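Local coordinates for DUF4621 domain-containing protein (Parabacteroides distasonis, PDB 4H3W) that is of unknown function but is probably secreted and folds into two beta-barrel domains, at residues F90-L94 with V164-P168; L201-F207 with G303-A309; D31-V35 with D83-D87; V49-D53 with I77-I82. One frame throughout, in Å; residues are numbered along the deposited sequence. Where two conformers were deposited one is given.

Overall arrangement
From the N terminus, residues 31-35 lead from strand 25-26, in a sheet of the C-terminal barrel, toward strand 41-44 of the other. Contact 3 opens here, and its outer loop closes at 83-87, after the nested contact 4 has closed at 77-82. Contact 1 follows in series, joining the loop between strands 71-76 and 98-100 to the one between helix 161-164 and strand 172-177. Contact 2 (201-207 with 303-309) comes last; no two cross. Segment 201-207 passes from strand 194-200 to strand 208-215, back in the C-terminal barrel. All four touch one another: contacts 1 and 2 through Ala93 O and Ala204 N (2.9 Å), contacts 3 and 4 through Leu85 CD1 and Met50 CE (4.0 Å).

Contact 1: residues F90-L94 with V164-P168; sequences FVLAL and VQIVP
Two irregular backbones meet here: 90-94, on the way to strand 98-100, and segment 164-168, which leaves the short helix 161-164. The closest CA atoms are those of Leu92 and Gln165, 4.0 Å. Leu92 (phi/psi -90/64) is the centre of an inverse gamma turn, with a weak Ala93 N to Val91 O bond of 3.1 Å. Val164 begins a type I turn ending at Val167, whose N donates to Val164 O at 3.0 Å; Val164 CG1 lies 4.2 Å from Leu92 CD2 and 4.4 Å from Leu94 CD1. Gln165 O then accepts Leu92 N (3.2 Å, 156°), while Gln165 CA makes a CA-H...O contact of 3.2 Å to Leu92 O. With chi1 p and chi2 t, Gln165 brings OE1 3.8 Å from Ala93 CB and NE2 3.7 Å from Val91 CG1; NE2 also makes a weak hydrogen bond to Glu206. Val167 takes positive phi (74/85) and rotamer t, placing CG2 over one face of the Phe90 ring (chi1 p) in a CH-pi contact, 3.9 Å from the centroid and 22° off the normal; the same CG2 is 3.9 Å from Leu92 CB. Water 1 donates to Gln165 O (2.8 Å) and weakly to Phe90 O (3.4 Å). The contact is thus loop-to-loop packing: one direct backbone hydrogen bond and a water hold Gln165 O against the Leu92 turn, while Val167, Phe90, Leu92 and Val164 supply the apolar packing.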
# COMPACT_ATOMS: atom_id res chain seq x y z
N PHE A 90 5.95 5.39 2.76
CA PHE A 90 4.76 4.75 3.28
C PHE A 90 5.17 3.43 3.94
O PHE A 90 6.26 2.94 3.72
CB PHE A 90 3.68 4.57 2.20
CG PHE A 90 4.09 3.76 1.00
CD1 PHE A 90 4.81 4.33 -0.03
CD2 PHE A 90 3.69 2.44 0.87
CE1 PHE A 90 5.15 3.60 -1.17
CE2 PHE A 90 4.02 1.70 -0.26
CZ PHE A 90 4.74 2.28 -1.28
N VAL A 91 4.28 2.91 4.77
CA VAL A 91 4.45 1.66 5.46
C VAL A 91 3.44 0.69 4.86
O VAL A 91 2.24 0.78 5.12
CB VAL A 91 4.20 1.81 6.96
CG1 VAL A 91 4.37 0.45 7.66
CG2 VAL A 91 5.18 2.82 7.58
N LEU A 92 3.97 -0.26 4.11
CA LEU A 92 3.16 -1.20 3.34
C LEU A 92 2.83 -2.46 4.14
O LEU A 92 3.32 -3.53 3.84
CB LEU A 92 3.89 -1.53 2.05
CG LEU A 92 3.13 -2.44 1.07
CD1 LEU A 92 1.87 -1.74 0.65
CD2 LEU A 92 3.99 -2.82 -0.13
N ALA A 93 2.08 -2.29 5.23
CA ALA A 93 1.67 -3.36 6.14
C ALA A 93 0.38 -3.98 5.59
O ALA A 93 -0.65 -3.30 5.49
CB ALA A 93 1.43 -2.82 7.52
N LEU A 94 0.49 -5.25 5.19
CA LEU A 94 -0.54 -5.98 4.52
C LEU A 94 -0.92 -7.18 5.34
O LEU A 94 -0.12 -7.71 6.13
CB LEU A 94 -0.09 -6.46 3.11
CG LEU A 94 0.47 -5.36 2.19
CD1 LEU A 94 0.99 -5.92 0.88
CD2 LEU A 94 -0.64 -4.35 1.95
N VAL A 164 7.97 -6.99 4.37
CA VAL A 164 7.36 -6.34 3.21
C VAL A 164 7.04 -4.88 3.49
O VAL A 164 7.11 -4.06 2.59
CB VAL A 164 6.07 -7.09 2.78
CG1 VAL A 164 5.23 -6.27 1.82
CG2 VAL A 164 6.43 -8.44 2.21
N GLN A 165 6.72 -4.55 4.73
CA GLN A 165 6.24 -3.19 5.03
C GLN A 165 7.32 -2.10 4.86
O GLN A 165 6.98 -0.95 4.74
CB GLN A 165 5.63 -3.12 6.44
CG GLN A 165 6.55 -3.09 7.63
CD GLN A 165 5.73 -3.00 8.90
OE1 GLN A 165 4.77 -3.72 9.08
NE2 GLN A 165 6.07 -2.08 9.75
N ILE A 166 8.59 -2.47 4.83
CA ILE A 166 9.66 -1.51 4.53
C ILE A 166 9.56 -0.91 3.11
O ILE A 166 10.20 0.08 2.81
CB ILE A 166 11.10 -2.12 4.72
CG1 ILE A 166 11.43 -3.13 3.61
CG2 ILE A 166 11.25 -2.73 6.12
CD1 ILE A 166 12.85 -3.65 3.63
N VAL A 167 8.81 -1.58 2.24
CA VAL A 167 8.67 -1.25 0.80
C VAL A 167 9.95 -1.67 0.07
O VAL A 167 10.85 -0.90 -0.17
CB VAL A 167 8.30 0.21 0.51
CG1 VAL A 167 8.07 0.40 -0.97
CG2 VAL A 167 7.06 0.60 1.27
N PRO A 168 10.02 -2.96 -0.32
CA PRO A 168 11.23 -3.44 -0.93
C PRO A 168 11.43 -2.87 -2.33
O PRO A 168 10.47 -2.66 -3.07
CB PRO A 168 10.99 -4.96 -1.02
CG PRO A 168 9.79 -5.25 -0.18
CD PRO A 168 9.00 -4.00 -0.15
O HOH W 1 8.29 1.26 5.94

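Contact 2: residues L201-F207 with G303-A309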
# COMPACT_ATOMS: atom_id res chain seq x y z
N LEU A 201 -3.40 -6.00 -1.73
CA LEU A 201 -3.52 -4.72 -1.12
C LEU A 201 -4.72 -4.72 -0.16
O LEU A 201 -5.73 -4.06 -0.41
CB LEU A 201 -3.61 -3.59 -2.18
CG LEU A 201 -2.31 -3.46 -3.01
CD1 LEU A 201 -2.42 -2.45 -4.13
CD2 LEU A 201 -1.16 -3.06 -2.10
N THR A 202 -4.57 -5.50 0.92
CA THR A 202 -5.47 -5.51 2.06
C THR A 202 -4.69 -4.91 3.21
O THR A 202 -3.83 -5.59 3.78
CB THR A 202 -5.94 -6.93 2.41
OG1 THR A 202 -6.67 -7.44 1.32
CG2 THR A 202 -6.89 -6.96 3.58
N PRO A 203 -4.88 -3.62 3.49
CA PRO A 203 -4.06 -3.01 4.57
C PRO A 203 -4.27 -3.65 5.96
O PRO A 203 -5.38 -4.05 6.28
CB PRO A 203 -4.54 -1.57 4.62
CG PRO A 203 -5.13 -1.35 3.22
CD PRO A 203 -5.76 -2.65 2.84
N ALA A 204 -3.19 -3.75 6.71
CA ALA A 204 -3.18 -4.16 8.10
C ALA A 204 -3.16 -2.91 8.97
O ALA A 204 -2.95 -1.82 8.44
CB ALA A 204 -1.95 -5.01 8.37
N PRO A 205 -3.37 -3.05 10.28
CA PRO A 205 -3.40 -1.85 11.18
C PRO A 205 -2.20 -0.91 11.06
O PRO A 205 -2.38 0.30 11.18
CB PRO A 205 -3.48 -2.49 12.59
CG PRO A 205 -4.14 -3.82 12.36
CD PRO A 205 -3.70 -4.29 11.00
N GLU A 206 -1.00 -1.42 10.81
CA GLU A 206 0.18 -0.55 10.73
C GLU A 206 0.35 0.16 9.38
O GLU A 206 1.30 0.94 9.17
CB GLU A 206 1.45 -1.33 11.01
CG GLU A 206 1.64 -1.72 12.48
CD GLU A 206 2.99 -2.40 12.70
OE1 GLU A 206 4.06 -1.77 12.50
OE2 GLU A 206 2.99 -3.58 13.08
N PHE A 207 -0.55 -0.07 8.45
CA PHE A 207 -0.45 0.57 7.14
C PHE A 207 -0.48 2.09 7.32
O PHE A 207 -1.25 2.59 8.10
CB PHE A 207 -1.57 0.10 6.20
CG PHE A 207 -1.55 0.80 4.88
CD1 PHE A 207 -2.17 2.02 4.71
CD2 PHE A 207 -0.87 0.27 3.81
CE1 PHE A 207 -2.16 2.67 3.49
CE2 PHE A 207 -0.84 0.92 2.58
CZ PHE A 207 -1.46 2.14 2.43
N GLY A 303 -4.28 2.01 8.26
CA GLY A 303 -4.94 0.74 8.23
C GLY A 303 -5.96 0.52 9.30
O GLY A 303 -5.89 1.12 10.38
N ARG A 304 -6.91 -0.35 9.00
CA ARG A 304 -7.93 -0.79 9.97
C ARG A 304 -7.65 -2.22 10.37
O ARG A 304 -6.69 -2.78 9.88
CB ARG A 304 -9.31 -0.70 9.35
CG ARG A 304 -9.64 0.68 8.77
CD ARG A 304 -10.93 0.62 7.97
NE ARG A 304 -11.42 1.94 7.57
CZ ARG A 304 -12.35 2.16 6.65
NH1 ARG A 304 -12.90 1.15 6.00
NH2 ARG A 304 -12.74 3.40 6.37
N ASP A 305 -8.50 -2.85 11.20
CA ASP A 305 -8.25 -4.26 11.56
C ASP A 305 -9.34 -5.22 11.08
O ASP A 305 -9.51 -6.29 11.64
CB ASP A 305 -8.05 -4.42 13.08
CG ASP A 305 -7.08 -5.58 13.44
OD1 ASP A 305 -6.65 -6.35 12.54
OD2 ASP A 305 -6.74 -5.71 14.62
N GLN A 306 -10.03 -4.87 9.99
CA GLN A 306 -11.14 -5.69 9.50
C GLN A 306 -10.81 -6.43 8.21
O GLN A 306 -11.67 -7.06 7.63
CB GLN A 306 -12.40 -4.85 9.27
CG GLN A 306 -13.05 -4.40 10.58
CD GLN A 306 -12.30 -3.27 11.22
OE1 GLN A 306 -12.25 -2.19 10.66
NE2 GLN A 306 -11.72 -3.50 12.40
N GLY A 307 -9.56 -6.38 7.77
CA GLY A 307 -9.15 -7.16 6.60
C GLY A 307 -9.87 -6.84 5.30
O GLY A 307 -10.10 -7.73 4.45
N GLU A 308 -10.21 -5.57 5.09
CA GLU A 308 -10.89 -5.16 3.84
C GLU A 308 -9.90 -4.89 2.70
O GLU A 308 -8.87 -4.25 2.89
CB GLU A 308 -11.76 -3.92 4.08
CG GLU A 308 -12.75 -4.03 5.24
CD GLU A 308 -13.07 -2.69 5.91
OE1 GLU A 308 -12.16 -1.90 6.24
OE2 GLU A 308 -14.28 -2.44 6.13
N ALA A 309 -10.22 -5.36 1.49
CA ALA A 309 -9.32 -5.26 0.34
C ALA A 309 -9.55 -4.00 -0.43
O ALA A 309 -10.68 -3.53 -0.49
CB ALA A 309 -9.53 -6.47 -0.58
O HOH W 2 -6.94 -5.18 8.32
O HOH W 3 -7.71 -3.50 5.42
O HOH W 4 -4.40 0.97 12.96
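This is a water-mediated contact between two loops at the junction of the barrels: 201-207 connects strand 194-200 to strand 208-215, and segment 303-309 follows strand 294-302. One direct hydrogen bond joins them, Gly303 N to Phe207 O (3.1 Å, 151°), beside a CA-H...O contact from Gly303 CA to Ala204 O (3.2 Å, 172° at the hydrogen). The approach depends on the missing side chain, since a CB on Gly303 would fall 1.7 Å from Ala204 O. Ala204 O also accepts Phe207 N (3.0 Å), closing a type I turn. Elsewhere waters fill the gap: water 2 accepts Gly307 N at 2.9 Å and lies 2.8 Å from Pro203 O, while water 4 donates to Pro205 O (2.8 Å) and Gly303 O (3.0 Å). Thr202 CG2 packs 3.4 Å from Gly307 O. Arg304 NH1 meets Glu308 OE1 (3.1 Å) in a salt bridge within its own loop, and its NE pairs with Asp246. The chemistry implies a join carried chiefly by backbone groups and bound water.

Contact 3: residues D31-V35 with D83-D87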
# COMPACT_ATOMS: atom_id res chain seq x y z
N ASP A 31 -6.99 6.72 -8.15
CA ASP A 31 -6.49 8.07 -7.92
C ASP A 31 -5.69 8.15 -6.60
O ASP A 31 -4.69 8.87 -6.50
CB ASP A 31 -7.61 9.10 -7.79
CG ASP A 31 -8.50 9.20 -9.03
OD1 ASP A 31 -7.97 9.04 -10.14
OD2 ASP A 31 -9.72 9.45 -8.85
N VAL A 32 -6.18 7.48 -5.56
CA VAL A 32 -5.57 7.56 -4.23
C VAL A 32 -4.29 6.71 -4.12
O VAL A 32 -3.36 7.05 -3.40
CB VAL A 32 -6.59 7.14 -3.14
CG1 VAL A 32 -5.94 7.00 -1.76
CG2 VAL A 32 -7.73 8.15 -3.10
N VAL A 33 -4.32 5.58 -4.82
CA VAL A 33 -3.27 4.63 -4.87
C VAL A 33 -2.88 4.49 -6.32
O VAL A 33 -3.73 4.19 -7.13
CB VAL A 33 -3.75 3.27 -4.36
CG1 VAL A 33 -2.60 2.26 -4.31
CG2 VAL A 33 -4.39 3.40 -2.96
N ASN A 34 -1.62 4.73 -6.65
CA ASN A 34 -1.17 4.86 -8.06
C ASN A 34 -0.89 3.55 -8.71
O ASN A 34 0.24 3.28 -9.11
CB ASN A 34 0.08 5.71 -8.13
CG ASN A 34 -0.15 7.13 -7.68
OD1 ASN A 34 -1.22 7.69 -7.88
ND2 ASN A 34 0.90 7.74 -7.12
N VAL A 35 -1.90 2.70 -8.76
CA VAL A 35 -1.76 1.35 -9.25
C VAL A 35 -1.33 1.34 -10.71
O VAL A 35 -0.71 0.38 -11.17
CB VAL A 35 -3.06 0.53 -9.09
CG1 VAL A 35 -3.32 0.23 -7.62
CG2 VAL A 35 -4.25 1.25 -9.71
N ASP A 83 7.49 1.34 -5.01
CA ASP A 83 7.60 2.74 -4.56
C ASP A 83 6.58 3.67 -5.22
O ASP A 83 6.24 4.69 -4.63
CB ASP A 83 8.99 3.28 -4.86
CG ASP A 83 10.03 2.87 -3.83
OD1 ASP A 83 9.69 2.41 -2.72
OD2 ASP A 83 11.21 3.07 -4.14
N GLY A 84 6.14 3.35 -6.44
CA GLY A 84 5.19 4.19 -7.18
C GLY A 84 3.76 4.17 -6.65
O GLY A 84 2.95 4.99 -7.06
N LEU A 85 3.41 3.29 -5.71
CA LEU A 85 2.05 3.30 -5.19
C LEU A 85 1.64 4.62 -4.51
O LEU A 85 0.49 5.02 -4.56
CB LEU A 85 1.85 2.20 -4.16
CG LEU A 85 1.85 0.78 -4.64
CD1 LEU A 85 1.88 -0.10 -3.41
CD2 LEU A 85 0.65 0.50 -5.55
N PHE A 86 2.56 5.24 -3.83
CA PHE A 86 2.33 6.50 -3.17
C PHE A 86 3.57 7.36 -3.37
O PHE A 86 4.67 6.83 -3.64
CB PHE A 86 2.07 6.35 -1.67
CG PHE A 86 0.89 5.51 -1.35
CD1 PHE A 86 -0.38 6.05 -1.30
CD2 PHE A 86 1.05 4.15 -1.14
CE1 PHE A 86 -1.48 5.24 -1.05
CE2 PHE A 86 -0.03 3.34 -0.90
CZ PHE A 86 -1.30 3.89 -0.86
N ASP A 87 3.40 8.67 -3.28
CA ASP A 87 4.53 9.58 -3.21
C ASP A 87 5.07 9.60 -1.82
O ASP A 87 4.31 9.63 -0.87
CB ASP A 87 4.10 11.00 -3.58
CG ASP A 87 3.85 11.16 -5.06
OD1 ASP A 87 4.43 10.41 -5.87
OD2 ASP A 87 3.06 12.06 -5.42
O HOH W 5 -0.95 7.96 -4.26
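Val33, Leu85 and Phe86 form the apolar centre. Val33 CG1 stands 3.9 Å from Leu85 CD2 and Val33 CG2 is 3.8 Å from Phe86 CZ, with Val33 CG1 also near that ring atom. Val35 CG1 adds a looser touch to Leu85 CD2 at 4.5 Å. The CB atoms of Leu85 and Phe86 point away from 31-35, yet their side-chain ends return to it. Beyond this centre Phe86 meets Phe90 edge-to-face and also packs on Leu301 of strand 294-302. At the polar edge Asn34 N donates to Leu85 O, 3.0 Å and nearly straight at 176°, and Asn34 ND2 gives a weak 3.4 Å bond to Gly84 O. Asn34 itself is the centre of an inverse gamma turn, with a weak 2.9 Å bond from Val35 N to Val33 O. Water 5 sits 2.7 Å from Val32 O and 3.3 Å from Leu85 O. Where the chain passes between barrels, one well-aligned backbone bond therefore fixes the register of Asn34 on Leu85, beside buried apolar packing.

Contact 4: residues V49-D53 with I77-I82; sequences VMIYD and ITTGDI
Strand residues 49-53, extended throughout (phi -89 to -139, psi 115 to 163), face the irregular segment 77-82 at a distance too large for backbone pairing: nearest CA atoms are Tyr52 and Ile77 at 7.5 Å, and Met50 and Ile82 at 8.6 Å. The main bump is Tyr52, chi1 m and chi2 90°, which reaches into the concave side of the loop. Ile77 CG2 stands at the entrance of this hollow, 3.7 Å from Tyr52 CB. Thr79 forms its wall, with CG2 over one ring face in a CH-pi contact, 3.8 Å from the centroid and only 8° off the normal; Thr78 O is 3.7 Å from Tyr52 CE2. At the deep end, Asp81 (chi1 p) brings OD1 to the ring edge to accept Tyr52 OH at 2.6 Å, while Ile82 CG1 lies 3.3 Å from that OH. Two residues back, Met50 (selenomethionine, m-t-m) packs its SE 4.0 Å from Ile82 CG1, so Ile82 lies against both Met50 and the Tyr52 hydroxyl end. Asp81 OD2 also accepts Ser40 N. A strand side chain thus packs on the loop leaving strand 71-76 of another antiparallel sheet, consistent with closing one end of a beta-barrel interior.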
# COMPACT_ATOMS: atom_id res chain seq x y z
N VAL A 49 -3.89 -6.77 -6.47
CA VAL A 49 -2.85 -7.59 -5.93
C VAL A 49 -1.55 -7.46 -6.73
O VAL A 49 -1.59 -7.58 -7.96
CB VAL A 49 -3.32 -9.05 -5.97
CG1 VAL A 49 -2.23 -9.98 -5.47
CG2 VAL A 49 -4.59 -9.21 -5.15
N MSE A 50 -0.41 -7.23 -6.08
CA MSE A 50 0.87 -7.24 -6.82
C MSE A 50 1.44 -8.64 -6.86
O MSE A 50 1.50 -9.32 -5.82
CB MSE A 50 1.87 -6.30 -6.17
CG MSE A 50 1.42 -4.88 -6.32
SE MSE A 50 2.58 -3.66 -5.29
CE MSE A 50 2.10 -4.14 -3.46
N ILE A 51 1.86 -9.11 -8.04
CA ILE A 51 2.39 -10.45 -8.19
C ILE A 51 3.74 -10.39 -8.89
O ILE A 51 3.88 -9.72 -9.90
CB ILE A 51 1.43 -11.36 -8.98
CG1 ILE A 51 0.12 -11.54 -8.19
CG2 ILE A 51 2.07 -12.71 -9.28
CD1 ILE A 51 -0.86 -12.54 -8.77
N TYR A 52 4.74 -11.06 -8.31
CA TYR A 52 6.04 -11.29 -8.95
C TYR A 52 6.25 -12.77 -9.01
O TYR A 52 6.32 -13.41 -7.97
CB TYR A 52 7.16 -10.61 -8.15
CG TYR A 52 6.98 -9.12 -8.01
CD1 TYR A 52 6.27 -8.58 -6.94
CD2 TYR A 52 7.50 -8.26 -8.95
CE1 TYR A 52 6.07 -7.23 -6.83
CE2 TYR A 52 7.31 -6.90 -8.85
CZ TYR A 52 6.61 -6.40 -7.77
OH TYR A 52 6.43 -5.04 -7.66
N ASP A 53 6.32 -13.34 -10.22
CA ASP A 53 6.53 -14.79 -10.38
C ASP A 53 7.71 -15.11 -11.32
O ASP A 53 8.19 -14.26 -12.05
CB ASP A 53 5.25 -15.53 -10.84
CG ASP A 53 4.61 -14.92 -12.09
OD1 ASP A 53 5.31 -14.37 -12.95
OD2 ASP A 53 3.37 -15.02 -12.22
N ILE A 77 14.56 -10.75 -7.19
CA ILE A 77 13.36 -10.23 -7.78
C ILE A 77 13.49 -8.72 -7.72
O ILE A 77 13.65 -8.16 -6.64
CB ILE A 77 12.12 -10.69 -6.99
CG1 ILE A 77 12.14 -12.20 -6.78
CG2 ILE A 77 10.83 -10.25 -7.68
CD1 ILE A 77 11.03 -12.70 -5.90
N THR A 78 13.42 -8.07 -8.88
CA THR A 78 13.33 -6.60 -8.92
C THR A 78 11.92 -6.12 -8.58
O THR A 78 10.96 -6.51 -9.23
CB THR A 78 13.75 -6.08 -10.31
OG1 THR A 78 15.10 -6.44 -10.54
CG2 THR A 78 13.65 -4.54 -10.39
N THR A 79 11.78 -5.27 -7.55
CA THR A 79 10.44 -4.78 -7.13
C THR A 79 10.44 -3.28 -6.95
O THR A 79 9.71 -2.74 -6.12
CB THR A 79 9.93 -5.49 -5.84
OG1 THR A 79 10.70 -5.11 -4.68
CG2 THR A 79 10.00 -6.99 -6.03
N GLY A 80 11.25 -2.59 -7.76
CA GLY A 80 11.41 -1.14 -7.65
C GLY A 80 10.18 -0.33 -8.02
O GLY A 80 10.09 0.85 -7.67
N ASP A 81 9.21 -0.97 -8.67
CA ASP A 81 7.95 -0.30 -9.01
C ASP A 81 7.01 -0.07 -7.81
O ASP A 81 6.14 0.79 -7.89
CB ASP A 81 7.21 -1.05 -10.14
CG ASP A 81 6.94 -2.56 -9.85
OD1 ASP A 81 7.62 -3.21 -9.00
OD2 ASP A 81 6.06 -3.12 -10.55
N ILE A 82 7.20 -0.82 -6.72
CA ILE A 82 6.31 -0.72 -5.55
C ILE A 82 6.33 0.68 -4.97
O ILE A 82 5.28 1.17 -4.51
CB ILE A 82 6.65 -1.74 -4.42
CG1 ILE A 82 6.56 -3.17 -4.96
CG2 ILE A 82 5.71 -1.56 -3.22
CD1 ILE A 82 7.00 -4.22 -3.97